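Local coordinates for adapter protein MecA 1 (Bacillus subtilis, PDB 3JTP) that serves as an adaptor that recognises unfolded, aggregated and specific proteins such as ComK and targets them to the ClpC protease, its C-terminal domain, present here, interacting with ClpC, at residues 33-38 / 75-80; 10-15 / 67-72; 25-30 / 56-61. The protein carries 3 engineered substitutions. All coordinates share one frame; numbering follows the deposited sequence.

Contact 1. Residues 33-38 / 75-80; sequences TLYSFE and RLEEYG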
ATOM      1  N   THR A  33       4.672   2.751  -1.713  1.00 43.07           N
ATOM      2  CA  THR A  33       4.445   3.492  -2.952  1.00 42.25           C
ATOM      3  C   THR A  33       3.087   3.090  -3.524  1.00 39.32           C
ATOM      4  O   THR A  33       2.723   1.912  -3.532  1.00 38.21           O
ATOM      5  CB  THR A  33       5.593   3.266  -3.980  1.00 45.64           C
ATOM      6  OG1 THR A  33       6.822   3.725  -3.407  1.00 48.49           O
ATOM      7  CG2 THR A  33       5.339   4.026  -5.306  1.00 41.30           C
ATOM      8  N   LEU A  34       2.327   4.080  -3.975  1.00 39.18           N
ATOM      9  CA  LEU A  34       0.973   3.830  -4.448  1.00 42.06           C
ATOM     10  C   LEU A  34       0.848   4.049  -5.954  1.00 39.86           C
ATOM     11  O   LEU A  34       1.308   5.065  -6.471  1.00 40.69           O
ATOM     12  CB  LEU A  34      -0.020   4.720  -3.681  1.00 40.12           C
ATOM     13  CG  LEU A  34      -1.501   4.570  -4.042  1.00 40.13           C
ATOM     14  CD1 LEU A  34      -2.120   3.302  -3.429  1.00 35.17           C
ATOM     15  CD2 LEU A  34      -2.272   5.816  -3.598  1.00 40.18           C
ATOM     16  N   TYR A  35       0.227   3.088  -6.642  1.00 39.62           N
ATOM     17  CA  TYR A  35      -0.046   3.179  -8.073  1.00 39.24           C
ATOM     18  C   TYR A  35      -1.542   2.947  -8.327  1.00 42.03           C
ATOM     19  O   TYR A  35      -2.222   2.353  -7.487  1.00 42.46           O
ATOM     20  CB  TYR A  35       0.721   2.094  -8.857  1.00 40.65           C
ATOM     21  CG  TYR A  35       2.227   2.163  -8.811  1.00 43.72           C
ATOM     22  CD1 TYR A  35       2.970   2.655  -9.885  1.00 45.22           C
ATOM     23  CD2 TYR A  35       2.914   1.704  -7.701  1.00 47.10           C
ATOM     24  CE1 TYR A  35       4.360   2.700  -9.831  1.00 45.79           C
ATOM     25  CE2 TYR A  35       4.287   1.749  -7.638  1.00 45.21           C
ATOM     26  CZ  TYR A  35       5.004   2.244  -8.691  1.00 47.95           C
ATOM     27  OH  TYR A  35       6.368   2.272  -8.568  1.00 55.90           O
ATOM     28  N   SER A  36      -2.048   3.382  -9.483  1.00 40.62           N
ATOM     29  CA  SER A  36      -3.314   2.836  -9.997  1.00 41.88           C
ATOM     30  C   SER A  36      -3.042   2.012 -11.233  1.00 45.31           C
ATOM     31  O   SER A  36      -2.035   2.216 -11.911  1.00 46.23           O
ATOM     32  CB  SER A  36      -4.357   3.916 -10.336  1.00 39.08           C
ATOM     33  OG  SER A  36      -3.821   4.957 -11.136  1.00 42.16           O
ATOM     34  N   PHE A  37      -3.958   1.097 -11.532  1.00 45.75           N
ATOM     35  CA  PHE A  37      -3.824   0.246 -12.692  1.00 47.82           C
ATOM     36  C   PHE A  37      -5.149  -0.476 -12.943  1.00 50.28           C
ATOM     37  O   PHE A  37      -5.661  -1.190 -12.077  1.00 46.69           O
ATOM     38  CB  PHE A  37      -2.660  -0.734 -12.486  1.00 49.22           C
ATOM     39  CG  PHE A  37      -2.429  -1.668 -13.641  1.00 54.72           C
ATOM     40  CD1 PHE A  37      -1.951  -1.190 -14.855  1.00 54.94           C
ATOM     41  CD2 PHE A  37      -2.664  -3.031 -13.505  1.00 54.24           C
ATOM     42  CE1 PHE A  37      -1.732  -2.064 -15.934  1.00 62.60           C
ATOM     43  CE2 PHE A  37      -2.444  -3.911 -14.577  1.00 57.88           C
ATOM     44  CZ  PHE A  37      -1.983  -3.426 -15.790  1.00 59.77           C
ATOM     45  N   GLU A  38      -5.722  -0.253 -14.122  1.00 53.21           N
ATOM     46  CA  GLU A  38      -6.927  -0.956 -14.521  1.00 49.80           C
ATOM     47  C   GLU A  38      -8.020  -0.877 -13.461  1.00 50.91           C
ATOM     48  O   GLU A  38      -8.598  -1.899 -13.096  1.00 52.45           O
ATOM     49  CB  GLU A  38      -6.619  -2.436 -14.770  1.00 53.64           C
ATOM     50  CG  GLU A  38      -5.764  -2.722 -15.974  1.00 55.25           C
ATOM     51  CD  GLU A  38      -6.327  -2.108 -17.236  1.00 60.47           C
ATOM     52  OE1 GLU A  38      -7.572  -2.138 -17.424  1.00 59.18           O
ATOM     53  OE2 GLU A  38      -5.518  -1.598 -18.041  1.00 61.52           O
ATOM     54  N   ARG A  75       5.530  -4.349 -14.176  1.00 49.98           N
ATOM     55  CA  ARG A  75       4.223  -4.165 -14.785  1.00 54.13           C
ATOM     56  C   ARG A  75       3.664  -2.777 -14.441  1.00 57.84           C
ATOM     57  O   ARG A  75       3.416  -1.953 -15.330  1.00 58.33           O
ATOM     58  CB  ARG A  75       3.281  -5.230 -14.239  1.00 53.32           C
ATOM     59  CG  ARG A  75       1.852  -5.098 -14.705  1.00 57.52           C
ATOM     60  CD  ARG A  75       1.733  -5.426 -16.164  1.00 56.46           C
ATOM     61  NE  ARG A  75       2.222  -6.767 -16.462  1.00 55.98           N
ATOM     62  CZ  ARG A  75       2.454  -7.216 -17.691  1.00 57.34           C
ATOM     63  NH1 ARG A  75       2.900  -8.452 -17.869  1.00 55.67           N
ATOM     64  NH2 ARG A  75       2.241  -6.428 -18.742  1.00 55.74           N
ATOM     65  N   LEU A  76       3.465  -2.530 -13.144  1.00 54.46           N
ATOM     66  CA  LEU A  76       2.931  -1.258 -12.668  1.00 52.18           C
ATOM     67  C   LEU A  76       3.779  -0.070 -13.107  1.00 57.72           C
ATOM     68  O   LEU A  76       3.243   0.966 -13.498  1.00 60.21           O
ATOM     69  CB  LEU A  76       2.826  -1.260 -11.136  1.00 53.23           C
ATOM     70  CG  LEU A  76       1.771  -2.150 -10.478  1.00 48.73           C
ATOM     71  CD1 LEU A  76       2.082  -2.357  -9.011  1.00 48.42           C
ATOM     72  CD2 LEU A  76       0.411  -1.517 -10.646  1.00 48.58           C
ATOM     73  N   GLU A  77       5.103  -0.208 -13.031  1.00 57.34           N
ATOM     74  CA  GLU A  77       6.002   0.912 -13.333  1.00 61.81           C
ATOM     75  C   GLU A  77       5.869   1.429 -14.763  1.00 62.05           C
ATOM     76  O   GLU A  77       6.121   2.599 -15.044  1.00 61.98           O
ATOM     77  CB  GLU A  77       7.464   0.537 -13.069  1.00 59.52           C
ATOM     78  CG  GLU A  77       8.041   1.054 -11.765  1.00 58.60           C
ATOM     79  CD  GLU A  77       9.486   0.632 -11.562  1.00 63.56           C
ATOM     80  OE1 GLU A  77      10.298   1.467 -11.097  1.00 71.44           O
ATOM     81  OE2 GLU A  77       9.818  -0.532 -11.878  1.00 60.47           O
ATOM     82  N   GLU A  78       5.488   0.560 -15.680  1.00 63.29           N
ATOM     83  CA  GLU A  78       5.494   0.968 -17.078  1.00 65.07           C
ATOM     84  C   GLU A  78       4.085   1.175 -17.623  1.00 65.66           C
ATOM     85  O   GLU A  78       3.882   1.948 -18.566  1.00 67.02           O
ATOM     86  CB  GLU A  78       6.275  -0.043 -17.915  1.00 68.17           C
ATOM     87  CG  GLU A  78       7.640  -0.387 -17.309  1.00 71.14           C
ATOM     88  CD  GLU A  78       8.569   0.825 -17.201  1.00 69.97           C
ATOM     89  OE1 GLU A  78       8.331   1.831 -17.912  1.00 70.77           O
ATOM     90  OE2 GLU A  78       9.538   0.765 -16.405  1.00 65.98           O
ATOM     91  N   TYR A  79       3.114   0.505 -17.008  1.00 61.68           N
ATOM     92  CA  TYR A  79       1.726   0.588 -17.446  1.00 61.11           C
ATOM     93  C   TYR A  79       0.756   1.103 -16.360  1.00 61.44           C
ATOM     94  O   TYR A  79      -0.470   1.067 -16.528  1.00 54.94           O
ATOM     95  CB  TYR A  79       1.287  -0.777 -17.949  1.00 63.70           C
ATOM     96  CG  TYR A  79       2.137  -1.301 -19.091  1.00 66.87           C
ATOM     97  CD1 TYR A  79       2.010  -0.775 -20.373  1.00 70.26           C
ATOM     98  CD2 TYR A  79       3.051  -2.333 -18.892  1.00 66.49           C
ATOM     99  CE1 TYR A  79       2.778  -1.261 -21.433  1.00 76.51           C
ATOM    100  CE2 TYR A  79       3.829  -2.824 -19.946  1.00 70.73           C
ATOM    101  CZ  TYR A  79       3.686  -2.284 -21.213  1.00 75.62           C
ATOM    102  OH  TYR A  79       4.442  -2.763 -22.265  1.00 80.22           O
ATOM    103  N   GLY A  80       1.311   1.584 -15.250  1.00 58.05           N
ATOM    104  CA  GLY A  80       0.497   2.141 -14.188  1.00 52.55           C
ATOM    105  C   GLY A  80       0.760   3.620 -13.969  1.00 52.74           C
ATOM    106  O   GLY A  80       1.775   4.163 -14.408  1.00 50.91           O
TER
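Leu76 sits between Tyr35 and Phe37, two aromatic residues of strand 33-37 that both point toward the helix. Tyr35 has CG anti to its carbonyl carbon (chi1 -63°). With this, one ring face meets Leu76, whose CB makes a CH-pi contact 4.3 Å from the ring centroid. The approach is over the face, offset toward the rim. The other end of Leu76 works differently: CD2 packs 3.7 Å from Phe37 CB and 4.0 Å from Tyr35 CB. At the ring tip, Tyr35 OH lies 3.8 Å from Glu77 CG, the aliphatic part of that side chain.

Helix 73-79 thus packs across one face of the antiparallel sheet; the axes of residues 75-79 and 33-37 meet at 67°. Leu34 belongs to the opposite face and packs on helix 16-24.

Phe37 swings CG anti to the backbone N (chi1 -180°), which carries the ring to the helix end. Tyr79 O meets the ring edge in plane, 3.2 Å from Phe37 CD1. Tyr79 CB lies 3.9 Å from Phe37 CE1, and the two side chains run side by side in the same direction. Gly80, where the chain leaves the helix, brings CA within 3.4 Å of Ser36 O.

Contact 2. Residues 10-15 / 67-72; sequences VLRFGD and NESSIS. Engineered in segment 67-72: Asn67 (natural residue Thr).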
ATOM      1  N   VAL A  10       3.194  -6.397  -2.942  1.00 46.12           N
ATOM      2  CA  VAL A  10       2.272  -5.541  -3.648  1.00 42.68           C
ATOM      3  C   VAL A  10       0.877  -5.953  -3.249  1.00 42.94           C
ATOM      4  O   VAL A  10       0.497  -7.110  -3.424  1.00 42.64           O
ATOM      5  CB  VAL A  10       2.378  -5.676  -5.139  1.00 43.97           C
ATOM      6  CG1 VAL A  10       1.188  -4.994  -5.774  1.00 41.34           C
ATOM      7  CG2 VAL A  10       3.683  -5.070  -5.636  1.00 44.79           C
ATOM      8  N   LEU A  11       0.116  -4.996  -2.724  1.00 40.76           N
ATOM      9  CA  LEU A  11      -1.241  -5.252  -2.252  1.00 38.60           C
ATOM     10  C   LEU A  11      -2.222  -4.517  -3.151  1.00 38.54           C
ATOM     11  O   LEU A  11      -1.975  -3.369  -3.545  1.00 37.73           O
ATOM     12  CB  LEU A  11      -1.400  -4.776  -0.806  1.00 39.41           C
ATOM     13  CG  LEU A  11      -0.343  -5.282   0.182  1.00 42.40           C
ATOM     14  CD1 LEU A  11      -0.544  -4.642   1.537  1.00 36.88           C
ATOM     15  CD2 LEU A  11      -0.350  -6.797   0.302  1.00 42.57           C
ATOM     16  N   ARG A  12      -3.332  -5.162  -3.497  1.00 37.07           N
ATOM     17  CA  ARG A  12      -4.291  -4.506  -4.365  1.00 36.91           C
ATOM     18  C   ARG A  12      -5.546  -4.118  -3.618  1.00 39.35           C
ATOM     19  O   ARG A  12      -6.072  -4.893  -2.794  1.00 38.86           O
ATOM     20  CB  ARG A  12      -4.648  -5.371  -5.563  1.00 40.65           C
ATOM     21  CG  ARG A  12      -5.526  -6.563  -5.243  1.00 42.39           C
ATOM     22  CD  ARG A  12      -6.050  -7.180  -6.547  1.00 48.76           C
ATOM     23  NE  ARG A  12      -6.832  -8.392  -6.306  1.00 51.36           N
ATOM     24  CZ  ARG A  12      -6.290  -9.536  -5.919  1.00 46.75           C
ATOM     25  NH1 ARG A  12      -4.985  -9.576  -5.729  1.00 45.34           N
ATOM     26  NH2 ARG A  12      -7.044 -10.617  -5.705  1.00 44.25           N
ATOM     27  N   PHE A  13      -6.022  -2.915  -3.917  1.00 39.49           N
ATOM     28  CA  PHE A  13      -7.232  -2.384  -3.294  1.00 41.31           C
ATOM     29  C   PHE A  13      -8.329  -2.241  -4.328  1.00 37.94           C
ATOM     30  O   PHE A  13      -8.102  -1.698  -5.398  1.00 38.52           O
ATOM     31  CB  PHE A  13      -6.957  -1.014  -2.667  1.00 38.82           C
ATOM     32  CG  PHE A  13      -5.986  -1.051  -1.525  1.00 40.18           C
ATOM     33  CD1 PHE A  13      -6.422  -0.888  -0.216  1.00 39.63           C
ATOM     34  CD2 PHE A  13      -4.626  -1.241  -1.756  1.00 40.16           C
ATOM     35  CE1 PHE A  13      -5.528  -0.909   0.838  1.00 37.44           C
ATOM     36  CE2 PHE A  13      -3.717  -1.271  -0.692  1.00 41.97           C
ATOM     37  CZ  PHE A  13      -4.179  -1.104   0.607  1.00 39.99           C
ATOM     38  N   GLY A  14      -9.526  -2.703  -3.988  1.00 41.61           N
ATOM     39  CA  GLY A  14     -10.667  -2.570  -4.875  1.00 44.57           C
ATOM     40  C   GLY A  14     -11.109  -1.130  -5.092  1.00 44.79           C
ATOM     41  O   GLY A  14     -11.682  -0.809  -6.123  1.00 45.05           O
ATOM     42  N   ASP A  15     -10.859  -0.253  -4.125  1.00 41.39           N
ATOM     43  CA  ASP A  15     -11.158   1.154  -4.350  1.00 42.54           C
ATOM     44  C   ASP A  15     -10.388   2.102  -3.434  1.00 40.06           C
ATOM     45  O   ASP A  15      -9.839   1.701  -2.417  1.00 40.49           O
ATOM     46  CB  ASP A  15     -12.663   1.421  -4.266  1.00 44.28           C
ATOM     47  CG  ASP A  15     -13.201   1.258  -2.857  1.00 49.28           C
ATOM     48  OD1 ASP A  15     -12.479   0.671  -2.022  1.00 48.58           O
ATOM     49  OD2 ASP A  15     -14.339   1.711  -2.583  1.00 53.43           O
ATOM     50  N   ASN A  67      -5.777  -7.150  -0.908  1.00 42.80           N
ATOM     51  CA  ASN A  67      -5.419  -8.532  -1.190  1.00 42.00           C
ATOM     52  C   ASN A  67      -3.994  -8.595  -1.739  1.00 45.36           C
ATOM     53  O   ASN A  67      -3.560  -7.680  -2.432  1.00 41.94           O
ATOM     54  CB  ASN A  67      -6.395  -9.108  -2.222  1.00 46.11           C
ATOM     55  CG  ASN A  67      -7.774  -9.404  -1.623  1.00 51.36           C
ATOM     56  OD1 ASN A  67      -7.934 -10.344  -0.842  1.00 53.77           O
ATOM     57  ND2 ASN A  67      -8.769  -8.602  -1.989  1.00 50.63           N
ATOM     58  N   GLU A  68      -3.263  -9.663  -1.442  1.00 47.11           N
ATOM     59  CA  GLU A  68      -1.934  -9.817  -2.014  1.00 48.66           C
ATOM     60  C   GLU A  68      -2.036  -9.988  -3.527  1.00 45.80           C
ATOM     61  O   GLU A  68      -2.871 -10.745  -4.008  1.00 44.88           O
ATOM     62  CB  GLU A  68      -1.205 -10.992  -1.370  1.00 53.47           C
ATOM     63  CG  GLU A  68      -0.351 -10.589  -0.168  1.00 55.93           C
ATOM     64  CD  GLU A  68      -0.009 -11.763   0.730  1.00 64.38           C
ATOM     65  OE1 GLU A  68      -0.953 -12.389   1.277  1.00 67.20           O
ATOM     66  OE2 GLU A  68       1.197 -12.055   0.887  1.00 61.03           O
ATOM     67  N   SER A  69      -1.225  -9.253  -4.279  1.00 42.25           N
ATOM     68  CA  SER A  69      -1.264  -9.377  -5.733  1.00 47.25           C
ATOM     69  C   SER A  69       0.028  -9.963  -6.292  1.00 47.27           C
ATOM     70  O   SER A  69       1.104  -9.801  -5.705  1.00 46.07           O
ATOM     71  CB  SER A  69      -1.540  -8.022  -6.395  1.00 45.45           C
ATOM     72  OG  SER A  69      -1.576  -8.134  -7.814  1.00 44.25           O
ATOM     73  N   SER A  70      -0.080 -10.630  -7.437  1.00 45.31           N
ATOM     74  CA  SER A  70       1.091 -11.099  -8.155  1.00 45.64           C
ATOM     75  C   SER A  70       1.451 -10.102  -9.241  1.00 51.07           C
ATOM     76  O   SER A  70       2.458 -10.269  -9.936  1.00 49.15           O
ATOM     77  CB  SER A  70       0.850 -12.468  -8.786  1.00 47.38           C
ATOM     78  OG  SER A  70       0.317 -13.384  -7.856  1.00 52.40           O
ATOM     79  N   ILE A  71       0.634  -9.062  -9.394  1.00 49.64           N
ATOM     80  CA  ILE A  71       0.967  -8.002 -10.346  1.00 51.23           C
ATOM     81  C   ILE A  71       2.339  -7.398 -10.012  1.00 54.57           C
ATOM     82  O   ILE A  71       2.542  -6.821  -8.939  1.00 53.70           O
ATOM     83  CB  ILE A  71      -0.085  -6.887 -10.364  1.00 48.99           C
ATOM     84  CG1 ILE A  71      -1.473  -7.449 -10.713  1.00 51.36           C
ATOM     85  CG2 ILE A  71       0.329  -5.799 -11.335  1.00 51.41           C
ATOM     86  CD1 ILE A  71      -1.636  -7.948 -12.135  1.00 50.28           C
ATOM     87  N   SER A  72       3.272  -7.521 -10.947  1.00 55.47           N
ATOM     88  CA  SER A  72       4.639  -7.072 -10.732  1.00 55.34           C
ATOM     89  C   SER A  72       4.818  -5.559 -10.657  1.00 52.98           C
ATOM     90  O   SER A  72       4.176  -4.779 -11.371  1.00 51.53           O
ATOM     91  CB  SER A  72       5.577  -7.627 -11.809  1.00 51.76           C
ATOM     92  OG  SER A  72       6.704  -6.771 -11.941  1.00 52.96           O
TER
HETATM   93  O   HOH W   1       2.615  -9.318  -3.461  1.00 50.84           O
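Three backbone hydrogen bonds join the two segments. Arg12 N gives to Asn67 O at 2.7 Å, nearly straight at 171°. Asn67 N returns a bond to Arg12 O at 3.0 Å, so this is a hydrogen-bonded antiparallel pair. Two residues along, Ser69 N gives to Val10 O at 2.9 Å. All three donors lie in the plane of the carbonyl they meet. Leu11 and Glu68 form the non-hydrogen-bonded pair between them, and Leu11 CA adds a CA-H...O contact to Asn67 O. Water 1 makes a further link, accepting from Val10 N and donating to Ser69 O. Within 67-72, Ser69 OG accepts from Ile71 N at 2.9 Å, an ST turn.

These pairings add the short strand 67-68 to the outer side of strand 8-13, at one end of the five-stranded antiparallel sheet. Strand 40-46 lies on the other side of strand 8-13.

Polar side-chain contacts between the segments centre on Arg12. Its chi1 of 73° puts CG in the crowded position between N and the carbonyl carbon, and the chain then runs extended from CG to NE. One guanidinium face lies over CB of Asn67, an engineered residue, at 3.7 Å from Arg12 CZ. Arg12 NH1 makes a weak, bent bond to Glu68 O.

Among the apolar contacts, Leu11 and Glu68 run side by side on the face covered by helix 54-65, with Leu11 CD2 3.8 Å from Glu68 CG. Separately, Val10 CG1 reaches Ser69 CB at 4.1 Å.

Contact 3. Residues 25-30 / 56-61; sequences LNVNGS and ENQLSI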
ATOM      1  N   LEU A  25      -5.045   4.209   9.875  1.00 54.61           N
ATOM      2  CA  LEU A  25      -4.665   3.270  10.929  1.00 57.07           C
ATOM      3  C   LEU A  25      -3.237   3.439  11.462  1.00 62.09           C
ATOM      4  O   LEU A  25      -2.823   2.748  12.400  1.00 63.84           O
ATOM      5  CB  LEU A  25      -4.912   1.837  10.470  1.00 55.35           C
ATOM      6  CG  LEU A  25      -6.215   1.234  11.003  1.00 56.99           C
ATOM      7  CD1 LEU A  25      -7.085   2.298  11.660  1.00 58.04           C
ATOM      8  CD2 LEU A  25      -6.988   0.493   9.936  1.00 51.57           C
ATOM      9  N   ASN A  26      -2.488   4.366  10.880  1.00 60.61           N
ATOM     10  CA  ASN A  26      -1.097   4.561  11.272  1.00 60.98           C
ATOM     11  C   ASN A  26      -0.273   3.286  11.243  1.00 63.12           C
ATOM     12  O   ASN A  26       0.549   3.051  12.126  1.00 64.11           O
ATOM     13  CB  ASN A  26      -1.022   5.181  12.659  1.00 62.58           C
ATOM     14  CG  ASN A  26      -0.973   6.680  12.608  1.00 60.19           C
ATOM     15  OD1 ASN A  26      -0.449   7.266  11.654  1.00 57.12           O
ATOM     16  ND2 ASN A  26      -1.518   7.319  13.634  1.00 61.76           N
ATOM     17  N   VAL A  27      -0.505   2.467  10.222  1.00 63.80           N
ATOM     18  CA  VAL A  27       0.241   1.237  10.017  1.00 63.72           C
ATOM     19  C   VAL A  27       1.127   1.418   8.794  1.00 67.23           C
ATOM     20  O   VAL A  27       1.657   0.452   8.239  1.00 66.29           O
ATOM     21  CB  VAL A  27      -0.701   0.073   9.729  1.00 62.88           C
ATOM     22  CG1 VAL A  27      -1.183   0.153   8.302  1.00 60.07           C
ATOM     23  CG2 VAL A  27       0.002  -1.238   9.955  1.00 63.19           C
ATOM     24  N   ASN A  28       1.256   2.665   8.355  1.00 65.78           N
ATOM     25  CA  ASN A  28       2.146   2.984   7.254  1.00 64.53           C
ATOM     26  C   ASN A  28       3.499   2.329   7.483  1.00 67.15           C
ATOM     27  O   ASN A  28       4.391   2.902   8.127  1.00 70.27           O
ATOM     28  CB  ASN A  28       2.255   4.498   7.078  1.00 61.19           C
ATOM     29  CG  ASN A  28       1.581   5.257   8.199  1.00 63.57           C
ATOM     30  OD1 ASN A  28       2.152   5.412   9.289  1.00 69.62           O
ATOM     31  ND2 ASN A  28       0.358   5.745   7.942  1.00 58.26           N
ATOM     32  N   GLY A  29       3.619   1.114   6.947  1.00 67.40           N
ATOM     33  CA  GLY A  29       4.681   0.187   7.279  1.00 65.88           C
ATOM     34  C   GLY A  29       5.966   0.512   6.579  1.00 66.25           C
ATOM     35  O   GLY A  29       6.256  -0.044   5.524  1.00 69.93           O
ATOM     36  N   SER A  30       6.755   1.381   7.201  1.00 67.08           N
ATOM     37  CA  SER A  30       7.875   2.003   6.527  1.00 67.46           C
ATOM     38  C   SER A  30       7.455   2.316   5.092  1.00 65.34           C
ATOM     39  O   SER A  30       6.325   2.767   4.885  1.00 66.97           O
ATOM     40  CB  SER A  30       9.138   1.151   6.630  1.00 71.65           C
ATOM     41  OG  SER A  30       9.622   1.181   7.967  1.00 73.60           O
ATOM     42  N   GLU A  56       4.093  -8.991  10.860  1.00 70.60           N
ATOM     43  CA  GLU A  56       2.952  -9.902  10.838  1.00 70.29           C
ATOM     44  C   GLU A  56       1.652  -9.174  11.174  1.00 69.22           C
ATOM     45  O   GLU A  56       0.692  -9.222  10.418  1.00 70.41           O
ATOM     46  CB  GLU A  56       3.185 -11.116  11.762  1.00 71.07           C
ATOM     47  CG  GLU A  56       3.053 -10.838  13.258  1.00 78.69           C
ATOM     48  CD  GLU A  56       3.983 -11.692  14.138  1.00 83.25           C
ATOM     49  OE1 GLU A  56       4.716 -12.565  13.611  1.00 84.23           O
ATOM     50  OE2 GLU A  56       3.979 -11.480  15.373  1.00 82.35           O
ATOM     51  N   ASN A  57       1.630  -8.471  12.292  1.00 69.95           N
ATOM     52  CA  ASN A  57       0.441  -7.753  12.705  1.00 67.30           C
ATOM     53  C   ASN A  57       0.104  -6.580  11.781  1.00 63.29           C
ATOM     54  O   ASN A  57      -1.059  -6.209  11.634  1.00 62.67           O
ATOM     55  CB  ASN A  57       0.612  -7.286  14.150  1.00 73.65           C
ATOM     56  CG  ASN A  57       1.198  -8.377  15.039  1.00 80.01           C
ATOM     57  OD1 ASN A  57       0.562  -9.414  15.275  1.00 80.23           O
ATOM     58  ND2 ASN A  57       2.421  -8.154  15.529  1.00 77.87           N
ATOM     59  N   GLN A  58       1.133  -6.008  11.165  1.00 62.37           N
ATOM     60  CA  GLN A  58       0.993  -4.892  10.230  1.00 60.39           C
ATOM     61  C   GLN A  58       0.352  -5.366   8.924  1.00 60.73           C
ATOM     62  O   GLN A  58      -0.653  -4.814   8.454  1.00 56.81           O
ATOM     63  CB  GLN A  58       2.383  -4.325   9.955  1.00 65.37           C
ATOM     64  CG  GLN A  58       2.430  -2.872   9.559  1.00 66.46           C
ATOM     65  CD  GLN A  58       3.680  -2.170  10.072  1.00 66.91           C
ATOM     66  OE1 GLN A  58       3.842  -1.948  11.274  1.00 69.63           O
ATOM     67  NE2 GLN A  58       4.563  -1.809   9.159  1.00 67.85           N
ATOM     68  N   LEU A  59       0.936  -6.408   8.347  1.00 59.50           N
ATOM     69  CA  LEU A  59       0.405  -7.003   7.132  1.00 58.19           C
ATOM     70  C   LEU A  59      -1.053  -7.385   7.306  1.00 56.72           C
ATOM     71  O   LEU A  59      -1.878  -7.089   6.446  1.00 54.08           O
ATOM     72  CB  LEU A  59       1.210  -8.245   6.744  1.00 61.62           C
ATOM     73  CG  LEU A  59       0.825  -8.854   5.399  1.00 58.93           C
ATOM     74  CD1 LEU A  59       0.884  -7.768   4.335  1.00 55.61           C
ATOM     75  CD2 LEU A  59       1.749 -10.009   5.040  1.00 59.56           C
ATOM     76  N   SER A  60      -1.360  -8.042   8.424  1.00 57.41           N
ATOM     77  CA  SER A  60      -2.690  -8.602   8.653  1.00 55.89           C
ATOM     78  C   SER A  60      -3.792  -7.539   8.695  1.00 55.88           C
ATOM     79  O   SER A  60      -4.935  -7.818   8.336  1.00 52.34           O
ATOM     80  CB  SER A  60      -2.721  -9.442   9.933  1.00 61.89           C
ATOM     81  OG  SER A  60      -2.763  -8.609  11.085  1.00 65.09           O
ATOM     82  N   ILE A  61      -3.460  -6.324   9.130  1.00 53.28           N
ATOM     83  CA  ILE A  61      -4.437  -5.242   9.048  1.00 53.10           C
ATOM     84  C   ILE A  61      -4.521  -4.706   7.632  1.00 52.66           C
ATOM     85  O   ILE A  61      -5.612  -4.413   7.136  1.00 52.09           O
ATOM     86  CB  ILE A  61      -4.144  -4.100  10.020  1.00 56.74           C
ATOM     87  CG1 ILE A  61      -4.484  -4.535  11.446  1.00 58.06           C
ATOM     88  CG2 ILE A  61      -4.961  -2.861   9.652  1.00 53.88           C
ATOM     89  CD1 ILE A  61      -3.794  -3.705  12.499  1.00 57.64           C
TER
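The connection between helix 16-24 and strand 31-37 passes along one side of helix 54-65 here, with an inverse gamma turn centred on Gly29. It is a loop-on-helix packing at the protein surface, made without any hydrogen bond between the two segments.

Val27 and Gln58 form the middle of it. They come from opposite sides and slide past each other in opposite directions. Val27 points toward the helix, with CG2 anti to its backbone N and CG1 in the crowded position between N and the carbonyl carbon (chi1 77°). Val27 CG2 lies 3.9 Å from Gln58 CB.

Gln58 leaves the helix with CG anti to its backbone N (chi1 -153°) and bends at chi2. This lays the side chain along the loop backbone. Gln58 CD lies 3.8 Å from Val27 O and 3.8 Å from Gly29 CA. The modelled fit is too close at Gly29 CA and at Val27 CG2, so its finest details are uncertain. Phe47 and Met50, from a neighbouring loop, also touch Gln58.

Leu25 and Ile61 meet one helical turn further on. Both point toward the other segment, and their side chains cross obliquely. Ile61 holds CG2 anti to the backbone N, and this methyl group makes the touch: Ile61 CG2 lies 3.9 Å from Leu25 CD2.

Contacts 1 and 2 both involve the antiparallel sheet, with centres about 11 Å apart. Contact 1 packs helix 73-79 on strand 31-37, and contact 2 pairs the edge strand 67-68 with strand 8-13. They touch directly: Leu76 CG packs 4.0 Å from Ile71 CG2. The centre of contact 3 lies about 21 Å from that of contact 1 and about 15 Å from that of contact 2, across the chain's centre from contact 1. Along the chain the order is 10-15, 25-30, 33-38, 56-61, 67-72, 75-80. Contact 3 is nested within contact 2, and contact 1 crosses both. The crossing contacts join parts distant in sequence within the domain that interacts with ClpC.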